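CofB (Escherichia coli, PDB 5AX6) is a minor pilin of the type IVb pilus CFA/III of enterotoxigenic E. coli, forms a homotrimer and probably takes part in pilus assembly. Local coordinates at residues G51-I55 with T83-F87. Sequence-based numbering, arbitrary orientation.
Sequences GIPYI and TRIFF. With ACT (acetate ion), chain B.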
loop_
_atom_site.group_PDB
_atom_site.type_symbol
_atom_site.label_atom_id
_atom_site.label_comp_id
_atom_site.label_asym_id
_atom_site.label_seq_id
_atom_site.Cartn_x
_atom_site.Cartn_y
_atom_site.Cartn_z
ATOM N N GLY A 51 33.213 26.475 -16.433
ATOM C CA GLY A 51 33.600 27.870 -16.380
ATOM C C GLY A 51 32.634 28.683 -15.542
ATOM O O GLY A 51 31.764 28.139 -14.854
ATOM N N ILE A 52 32.805 29.994 -15.600
ATOM C CA ILE A 52 31.916 30.950 -14.942
ATOM C C ILE A 52 30.476 30.783 -15.422
ATOM O O ILE A 52 30.246 30.601 -16.614
ATOM C CB ILE A 52 32.398 32.390 -15.224
ATOM C CG1 ILE A 52 33.774 32.613 -14.587
ATOM C CG2 ILE A 52 31.376 33.417 -14.754
ATOM C CD1 ILE A 52 34.369 33.994 -14.850
ATOM N N PRO A 53 29.484 30.857 -14.509
ATOM C CA PRO A 53 29.517 31.100 -13.065
ATOM C C PRO A 53 29.522 29.821 -12.224
ATOM O O PRO A 53 29.442 29.896 -10.997
ATOM C CB PRO A 53 28.222 31.859 -12.832
ATOM C CG PRO A 53 27.250 31.151 -13.777
ATOM C CD PRO A 53 28.093 30.790 -15.005
ATOM N N TYR A 54 29.583 28.667 -12.874
ATOM C CA TYR A 54 29.431 27.410 -12.156
ATOM C C TYR A 54 30.564 27.154 -11.190
ATOM O O TYR A 54 30.350 26.551 -10.143
ATOM C CB TYR A 54 29.360 26.240 -13.123
ATOM C CG TYR A 54 28.184 26.293 -14.055
ATOM C CD1 TYR A 54 26.887 26.313 -13.560
ATOM C CD2 TYR A 54 28.372 26.303 -15.434
ATOM C CE1 TYR A 54 25.793 26.334 -14.421
ATOM C CE2 TYR A 54 27.287 26.322 -16.297
ATOM C CZ TYR A 54 26.012 26.348 -15.788
ATOM O OH TYR A 54 24.925 26.375 -16.646
ATOM N N ILE A 55 31.772 27.573 -11.557
ATOM C CA ILE A 55 32.929 27.307 -10.698
ATOM C C ILE A 55 33.165 28.395 -9.653
ATOM O O ILE A 55 34.113 28.300 -8.875
ATOM C CB ILE A 55 34.226 27.157 -11.513
ATOM C CG1 ILE A 55 34.484 28.409 -12.351
ATOM C CG2 ILE A 55 34.171 25.912 -12.374
ATOM C CD1 ILE A 55 35.785 28.360 -13.126
ATOM N N THR A 83 23.595 36.044 -15.723
ATOM C CA THR A 83 23.731 34.875 -14.863
ATOM C C THR A 83 22.537 33.934 -14.896
ATOM O O THR A 83 22.706 32.721 -14.772
ATOM C CB THR A 83 23.979 35.316 -13.417
ATOM O OG1 THR A 83 25.198 36.068 -13.387
ATOM C CG2 THR A 83 24.129 34.093 -12.508
ATOM N N ARG A 84 21.331 34.472 -15.079
ATOM C CA ARG A 84 20.151 33.613 -15.024
ATOM C C ARG A 84 20.170 32.517 -16.085
ATOM O O ARG A 84 19.640 31.423 -15.861
ATOM C CB ARG A 84 18.857 34.437 -15.153
ATOM C CG ARG A 84 17.638 33.648 -14.679
ATOM C CD ARG A 84 16.313 34.419 -14.792
ATOM N NE ARG A 84 15.223 33.661 -14.171
ATOM C CZ ARG A 84 14.895 33.746 -12.889
ATOM N NH1 ARG A 84 15.558 34.575 -12.090
ATOM N NH2 ARG A 84 13.904 33.009 -12.406
ATOM N N ILE A 85 20.786 32.782 -17.232
ATOM C CA ILE A 85 20.769 31.790 -18.307
ATOM C C ILE A 85 21.475 30.495 -17.925
ATOM O O ILE A 85 21.125 29.431 -18.423
ATOM C CB ILE A 85 21.392 32.341 -19.611
ATOM C CG1 ILE A 85 22.911 32.413 -19.512
ATOM C CG2 ILE A 85 20.782 33.711 -19.963
ATOM C CD1 ILE A 85 23.589 32.697 -20.838
ATOM N N PHE A 86 22.438 30.565 -17.013
ATOM C CA PHE A 86 23.165 29.351 -16.631
ATOM C C PHE A 86 22.417 28.481 -15.617
ATOM O O PHE A 86 22.790 27.330 -15.386
ATOM C CB PHE A 86 24.545 29.748 -16.092
ATOM C CG PHE A 86 25.345 30.528 -17.090
ATOM C CD1 PHE A 86 26.009 29.872 -18.113
ATOM C CD2 PHE A 86 25.374 31.923 -17.056
ATOM C CE1 PHE A 86 26.728 30.583 -19.061
ATOM C CE2 PHE A 86 26.100 32.634 -18.010
ATOM C CZ PHE A 86 26.766 31.963 -19.009
ATOM N N PHE A 87 21.364 29.027 -15.025
ATOM C CA PHE A 87 20.566 28.287 -14.054
ATOM C C PHE A 87 19.155 28.026 -14.559
ATOM O O PHE A 87 18.274 27.629 -13.792
ATOM C CB PHE A 87 20.517 29.043 -12.736
ATOM C CG PHE A 87 21.861 29.182 -12.108
ATOM C CD1 PHE A 87 22.381 28.149 -11.340
ATOM C CD2 PHE A 87 22.626 30.319 -12.325
ATOM C CE1 PHE A 87 23.640 28.254 -10.775
ATOM C CE2 PHE A 87 23.886 30.441 -11.765
ATOM C CZ PHE A 87 24.401 29.400 -10.987
HETATM C C ACT B . 30.456 24.667 -18.270
HETATM O O ACT B . 30.775 23.639 -17.627
HETATM O OXT ACT B . 30.958 25.765 -17.888
HETATM C CH3 ACT B . 29.524 24.553 -19.442
#
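P53 and Y54 meet F86 and F87 in an aromatic-proline contact, fastened by one hydrogen bond, that joins two loops of the pilin domain, one before and one after the short edge strand 75-76. The peptide bond between I52 and P53 is cis, a form far more accessible to proline than to other residues. The proline's CD lies over a face of the F86 ring, 3.7 Å from its centroid. This is a CH-pi contact that suits proline, because a CH2 next to the amide nitrogen is relatively electron-poor. The neighbouring CG reaches F87 at CE2, 4.0 Å away, while I85 CG1 lies against the opposite face of F86, leaving that ring between two aliphatic groups.

Y54 makes its polar contact through its far end. With CG anti to the carbonyl carbon (chi1 -62°), the ring extends to the F86 backbone, where OH donates to F86 O at 2.7 Å, in the carbonyl plane and on a lone pair. Together with this bond, the rings of Y54, F86 and F87 make an aromatic cluster: F86 turns its edge toward the face of Y54 in an offset edge-to-face pair, planes at 88°, and Y54 in turn points its edge at the face of F87. A phenylalanine in place of Y54 would probably keep much of this ring packing but leave F86 O without its hydroxyl donor.

At the edge of the Y54 ring, in its plane, an acetate, probably from the crystallisation liquor, accepts a hydrogen bond from G51 N at 2.8 Å to its OXT. The tyrosine thus combines two roles: its ring adds to an apolar cluster, while its hydroxyl satisfies a backbone carbonyl and gives the loop-to-loop contact a directional bond.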